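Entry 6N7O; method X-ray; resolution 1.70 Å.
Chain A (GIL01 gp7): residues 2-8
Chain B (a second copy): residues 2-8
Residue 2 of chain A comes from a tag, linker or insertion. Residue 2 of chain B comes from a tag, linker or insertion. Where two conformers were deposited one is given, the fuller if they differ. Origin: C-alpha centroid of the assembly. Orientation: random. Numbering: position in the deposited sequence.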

ATOM      1  N   SER A   2       1.600  -3.078 -15.232  1.00 40.76           N
ATOM      2  CA  SER A   2       1.331  -4.200 -14.338  1.00 39.45           C
ATOM      3  C   SER A   2       1.398  -3.773 -12.879  1.00 29.39           C
ATOM      4  O   SER A   2       0.534  -4.150 -12.081  1.00 27.09           O
ATOM      5  N   MET A   3       2.410  -2.984 -12.504  1.00 30.46           N
ATOM      6  CA  MET A   3       2.475  -2.529 -11.116  1.00 26.46           C
ATOM      7  C   MET A   3       1.256  -1.684 -10.755  1.00 28.32           C
ATOM      8  O   MET A   3       0.692  -1.829  -9.660  1.00 21.52           O
ATOM      9  N   ARG A   4       0.835  -0.789 -11.654  1.00 21.99           N
ATOM     10  CA  ARG A   4      -0.339   0.031 -11.368  1.00 19.70           C
ATOM     11  C   ARG A   4      -1.588  -0.826 -11.218  1.00 20.82           C
ATOM     12  O   ARG A   4      -2.426  -0.573 -10.346  1.00 22.84           O
ATOM     13  N   ASP A   5      -1.735  -1.850 -12.061  1.00 23.91           N
ATOM     14  CA  ASP A   5      -2.887  -2.732 -11.924  1.00 23.26           C
ATOM     15  C   ASP A   5      -2.839  -3.485 -10.600  1.00 20.84           C
ATOM     16  O   ASP A   5      -3.867  -3.656  -9.936  1.00 25.41           O
ATOM     17  N   LYS A   6      -1.645  -3.922 -10.187  1.00 18.01           N
ATOM     18  CA  LYS A   6      -1.526  -4.591  -8.893  1.00 18.33           C
ATOM     19  C   LYS A   6      -1.845  -3.636  -7.757  1.00 23.69           C
ATOM     20  O   LYS A   6      -2.450  -4.033  -6.753  1.00 18.75           O
ATOM     21  N   LEU A   7      -1.428  -2.376  -7.884  1.00 17.27           N
ATOM     22  CA  LEU A   7      -1.753  -1.404  -6.849  1.00 17.53           C
ATOM     23  C   LEU A   7      -3.258  -1.203  -6.754  1.00 18.23           C
ATOM     24  O   LEU A   7      -3.829  -1.227  -5.662  1.00 17.00           O
ATOM     25  N   LEU A   8      -3.924  -1.009  -7.896  1.00 18.96           N
ATOM     26  CA  LEU A   8      -5.373  -0.848  -7.876  1.00 18.05           C
ATOM     27  C   LEU A   8      -6.066  -2.077  -7.287  1.00 19.98           C
ATOM     28  O   LEU A   8      -7.038  -1.942  -6.535  1.00 16.96           O
TER
ATOM     29  N   SER B   2       8.692   6.209 -10.819  1.00 39.23           N
ATOM     30  CA  SER B   2       8.202   7.112  -9.784  1.00 37.41           C
ATOM     31  C   SER B   2       7.142   6.451  -8.912  1.00 30.40           C
ATOM     32  O   SER B   2       7.146   6.640  -7.691  1.00 33.61           O
ATOM     33  N   MET B   3       6.211   5.694  -9.507  1.00 33.42           N
ATOM     34  CA  MET B   3       5.218   4.986  -8.696  0.74 32.08           C
ATOM     35  C   MET B   3       5.894   4.034  -7.723  1.00 26.05           C
ATOM     36  O   MET B   3       5.504   3.950  -6.554  1.00 27.80           O
ATOM     37  N   ARG B   4       6.913   3.315  -8.188  1.00 26.93           N
ATOM     38  CA  ARG B   4       7.646   2.433  -7.296  1.00 23.68           C
ATOM     39  C   ARG B   4       8.349   3.229  -6.207  1.00 25.23           C
ATOM     40  O   ARG B   4       8.300   2.865  -5.029  1.00 23.19           O
ATOM     41  N   ASP B   5       8.984   4.341  -6.580  1.00 24.22           N
ATOM     42  CA  ASP B   5       9.622   5.187  -5.580  1.00 23.35           C
ATOM     43  C   ASP B   5       8.613   5.677  -4.546  1.00 23.04           C
ATOM     44  O   ASP B   5       8.890   5.637  -3.343  1.00 19.50           O
ATOM     45  N   LYS B   6       7.428   6.124  -4.988  1.00 23.34           N
ATOM     46  CA  LYS B   6       6.442   6.648  -4.044  1.00 21.12           C
ATOM     47  C   LYS B   6       5.934   5.563  -3.102  1.00 16.16           C
ATOM     48  O   LYS B   6       5.655   5.829  -1.924  1.00 23.30           O
ATOM     49  N   LEU B   7       5.781   4.334  -3.603  1.00 18.02           N
ATOM     50  CA  LEU B   7       5.322   3.253  -2.745  1.00 21.74           C
ATOM     51  C   LEU B   7       6.400   2.840  -1.758  1.00 24.26           C
ATOM     52  O   LEU B   7       6.102   2.583  -0.582  1.00 19.64           O
ATOM     53  N   LEU B   8       7.652   2.738  -2.226  1.00 19.66           N
ATOM     54  CA  LEU B   8       8.770   2.512  -1.310  1.00 20.68           C
ATOM     55  C   LEU B   8       8.812   3.575  -0.222  1.00 16.52           C
ATOM     56  O   LEU B   8       9.060   3.260   0.944  1.00 18.41           O
TER

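Packing between the first helical turns of two copies of GIL01 gp7. Both stretches are helical from end to end, held by i to i+4 backbone hydrogen bonds such as Leu A7 N to Met A3 O (2.8 Å) and Leu B7 N to Met B3 O (3.0 Å), and both helices run on beyond Leu A8 and Leu B8. Their axes come within 10.8 Å of each other and their N-to-C directions differ by 39°, so the two copies lie side by side in roughly the same sense. That spacing is too wide for backbone to meet backbone and leaves a gap for side chains to fill. Met A3, Leu A7, Met B3 and Leu B7 point toward the other helix and form the apolar seam.

Met B3 is the central bump. With chi1 and chi2 both t and chi3 m, its chain runs out straight and turns only at the end, carrying the sulfur against chain A. There Met B3 SD sits over a shallow hollow made by three residues: it lies 3.7 Å from Arg A4 CA, 3.9 Å from Met A3 CG and 4.2 Å from Leu A7 CD2. The floor of this hollow is thus partly backbone, and the terminal methyl, Met B3 CE, turns along the arginine stem, 3.7 Å from Arg A4 CG. Two conformers of Met B3 were deposited; this description applies to the one given here.

Met A3 answers with the same t, t, m rotamer but finds a different seat. Met A3 SD rests 4.0 Å from Arg B4 CB, and its CE reaches the edge of the Arg B4 guanidinium, near the plane of that group. The two methionines therefore pass alongside each other, each extending to the partner's arginine, Arg B4 or Arg A4, in keeping with the backbone register that pairs Met A3 with Arg B4 and Arg A4 with Met B3.

A turn further on, the leucines extend the seam. Leu A7 (chi1 t, chi2 p) and Leu B7 (chi1 m, chi2 t) adopt different rotamers, so the pair is not symmetric in detail; they meet methyl to methyl, Leu A7 CD1 to Leu B7 CD2, at 4.1 Å. Leu A7 also offers CD2 to the Met B3 sulfur, linking the leucine pair to the methionines. Both leucines are buried in the assembly.

The arginines flank this seam. The CA-to-CB bonds of Arg A4 and Arg B4 point sideways; both side chains have chi1 to chi3 all t and lend mainly aliphatic surface to the methionines. No hydrogen bond crosses between the stretches; NE and NH2 of each arginine are hydrogen-bonded elsewhere in the structure. Asp A5, Lys A6, Leu A8, Asp B5, Lys B6 and Leu B8 take no part, nor do Ser A2 and Ser B2, both tag residues. The contact, 308 Å² summed over both sides, rests on apolar fit.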

ATOM      1  CB  SER A   2       2.308  -5.347 -14.610  1.00 59.56           C
ATOM      2  OG  SER A   2       2.085  -6.434 -13.724  1.00 51.09           O
ATOM      3  CB  MET A   3       3.752  -1.736 -10.861  1.00 30.26           C
ATOM      4  CG  MET A   3       3.840  -1.278  -9.425  1.00 21.66           C
ATOM      5  SD  MET A   3       5.428  -0.544  -9.019  1.00 29.28           S
ATOM      6  CE  MET A   3       6.466  -1.960  -9.402  1.00 30.62           C
ATOM      7  CB  ARG A   4      -0.536   1.071 -12.463  1.00 24.12           C
ATOM      8  CG  ARG A   4      -1.671   2.040 -12.171  1.00 31.45           C
ATOM      9  CD  ARG A   4      -1.696   3.209 -13.149  1.00 31.15           C
ATOM     10  NE  ARG A   4      -2.716   4.180 -12.771  1.00 29.86           N
ATOM     11  CZ  ARG A   4      -3.992   4.087 -13.131  1.00 26.97           C
ATOM     12  NH1 ARG A   4      -4.390   3.075 -13.890  1.00 33.46           N
ATOM     13  NH2 ARG A   4      -4.864   5.005 -12.743  1.00 28.67           N
ATOM     14  CB  ASP A   5      -2.957  -3.705 -13.105  1.00 31.65           C
ATOM     15  CG  ASP A   5      -3.310  -3.009 -14.430  1.00 61.53           C
ATOM     16  OD1 ASP A   5      -3.954  -1.934 -14.407  1.00 43.36           O
ATOM     17  OD2 ASP A   5      -2.942  -3.545 -15.501  1.00 57.17           O
ATOM     18  CB  LYS A   6      -0.120  -5.162  -8.708  1.00 20.34           C
ATOM     19  CG  LYS A   6       0.239  -6.313  -9.604  1.00 26.07           C
ATOM     20  CD  LYS A   6       1.680  -6.714  -9.347  1.00 25.42           C
ATOM     21  CE  LYS A   6       2.079  -7.926 -10.146  1.00 35.91           C
ATOM     22  NZ  LYS A   6       3.432  -8.384  -9.731  1.00 36.53           N
ATOM     23  CB  LEU A   7      -1.037  -0.081  -7.126  1.00 16.42           C
ATOM     24  CG  LEU A   7      -1.332   1.050  -6.132  1.00 16.97           C
ATOM     25  CD1 LEU A   7      -0.930   0.638  -4.703  1.00 21.32           C
ATOM     26  CD2 LEU A   7      -0.600   2.334  -6.542  1.00 21.49           C
ATOM     27  CB  LEU A   8      -5.881  -0.547  -9.284  1.00 18.04           C
ATOM     28  CG  LEU A   8      -5.673   0.920  -9.685  1.00 21.96           C
ATOM     29  CD1 LEU A   8      -5.991   1.179 -11.148  1.00 21.15           C
ATOM     30  CD2 LEU A   8      -6.496   1.857  -8.789  1.00 22.75           C
TER
ATOM     31  CB  SER B   2       7.661   8.393 -10.404  1.00 51.42           C
ATOM     32  OG  SER B   2       7.431   9.348  -9.388  1.00 46.68           O
ATOM     33  CB  MET B   3       4.228   4.205  -9.569  0.74 35.67           C
ATOM     34  CG  MET B   3       3.430   3.147  -8.774  0.74 29.16           C
ATOM     35  SD  MET B   3       2.136   2.243  -9.672  0.74 29.83           S
ATOM     36  CE  MET B   3       1.160   3.605 -10.296  0.74 28.71           C
ATOM     37  CB  ARG B   4       8.640   1.596  -8.089  1.00 28.85           C
ATOM     38  CG  ARG B   4       9.239   0.500  -7.268  1.00 34.23           C
ATOM     39  CD  ARG B   4      10.020  -0.466  -8.130  1.00 46.99           C
ATOM     40  NE  ARG B   4      10.293  -1.684  -7.383  1.00 45.85           N
ATOM     41  CZ  ARG B   4      11.261  -1.799  -6.483  1.00 40.21           C
ATOM     42  NH1 ARG B   4      12.053  -0.765  -6.226  1.00 31.15           N
ATOM     43  NH2 ARG B   4      11.432  -2.944  -5.837  1.00 31.52           N
ATOM     44  CB  ASP B   5      10.326   6.366  -6.255  1.00 33.21           C
ATOM     45  CG  ASP B   5      11.589   5.945  -7.010  1.00 43.42           C
ATOM     46  OD1 ASP B   5      12.191   4.911  -6.654  1.00 40.06           O
ATOM     47  OD2 ASP B   5      11.980   6.660  -7.955  1.00 52.16           O
ATOM     48  CB  LYS B   6       5.276   7.291  -4.800  1.00 30.74           C
ATOM     49  CG  LYS B   6       5.657   8.543  -5.580  1.00 27.28           C
ATOM     50  CD  LYS B   6       4.470   9.032  -6.389  1.00 32.90           C
ATOM     51  CE  LYS B   6       4.868  10.125  -7.365  1.00 40.35           C
ATOM     52  NZ  LYS B   6       3.703  10.514  -8.209  1.00 57.34           N
ATOM     53  CB  LEU B   7       4.889   2.058  -3.582  1.00 15.83           C
ATOM     54  CG  LEU B   7       3.619   2.294  -4.386  1.00 21.40           C
ATOM     55  CD1 LEU B   7       3.338   1.073  -5.237  1.00 22.59           C
ATOM     56  CD2 LEU B   7       2.460   2.600  -3.457  1.00 18.57           C
ATOM     57  CB  LEU B   8      10.101   2.483  -2.061  1.00 18.82           C
ATOM     58  CG  LEU B   8      10.309   1.326  -3.030  1.00 37.87           C
ATOM     59  CD1 LEU B   8      11.715   1.395  -3.612  1.00 42.51           C
ATOM     60  CD2 LEU B   8      10.051  -0.022  -2.360  1.00 44.85           C
TER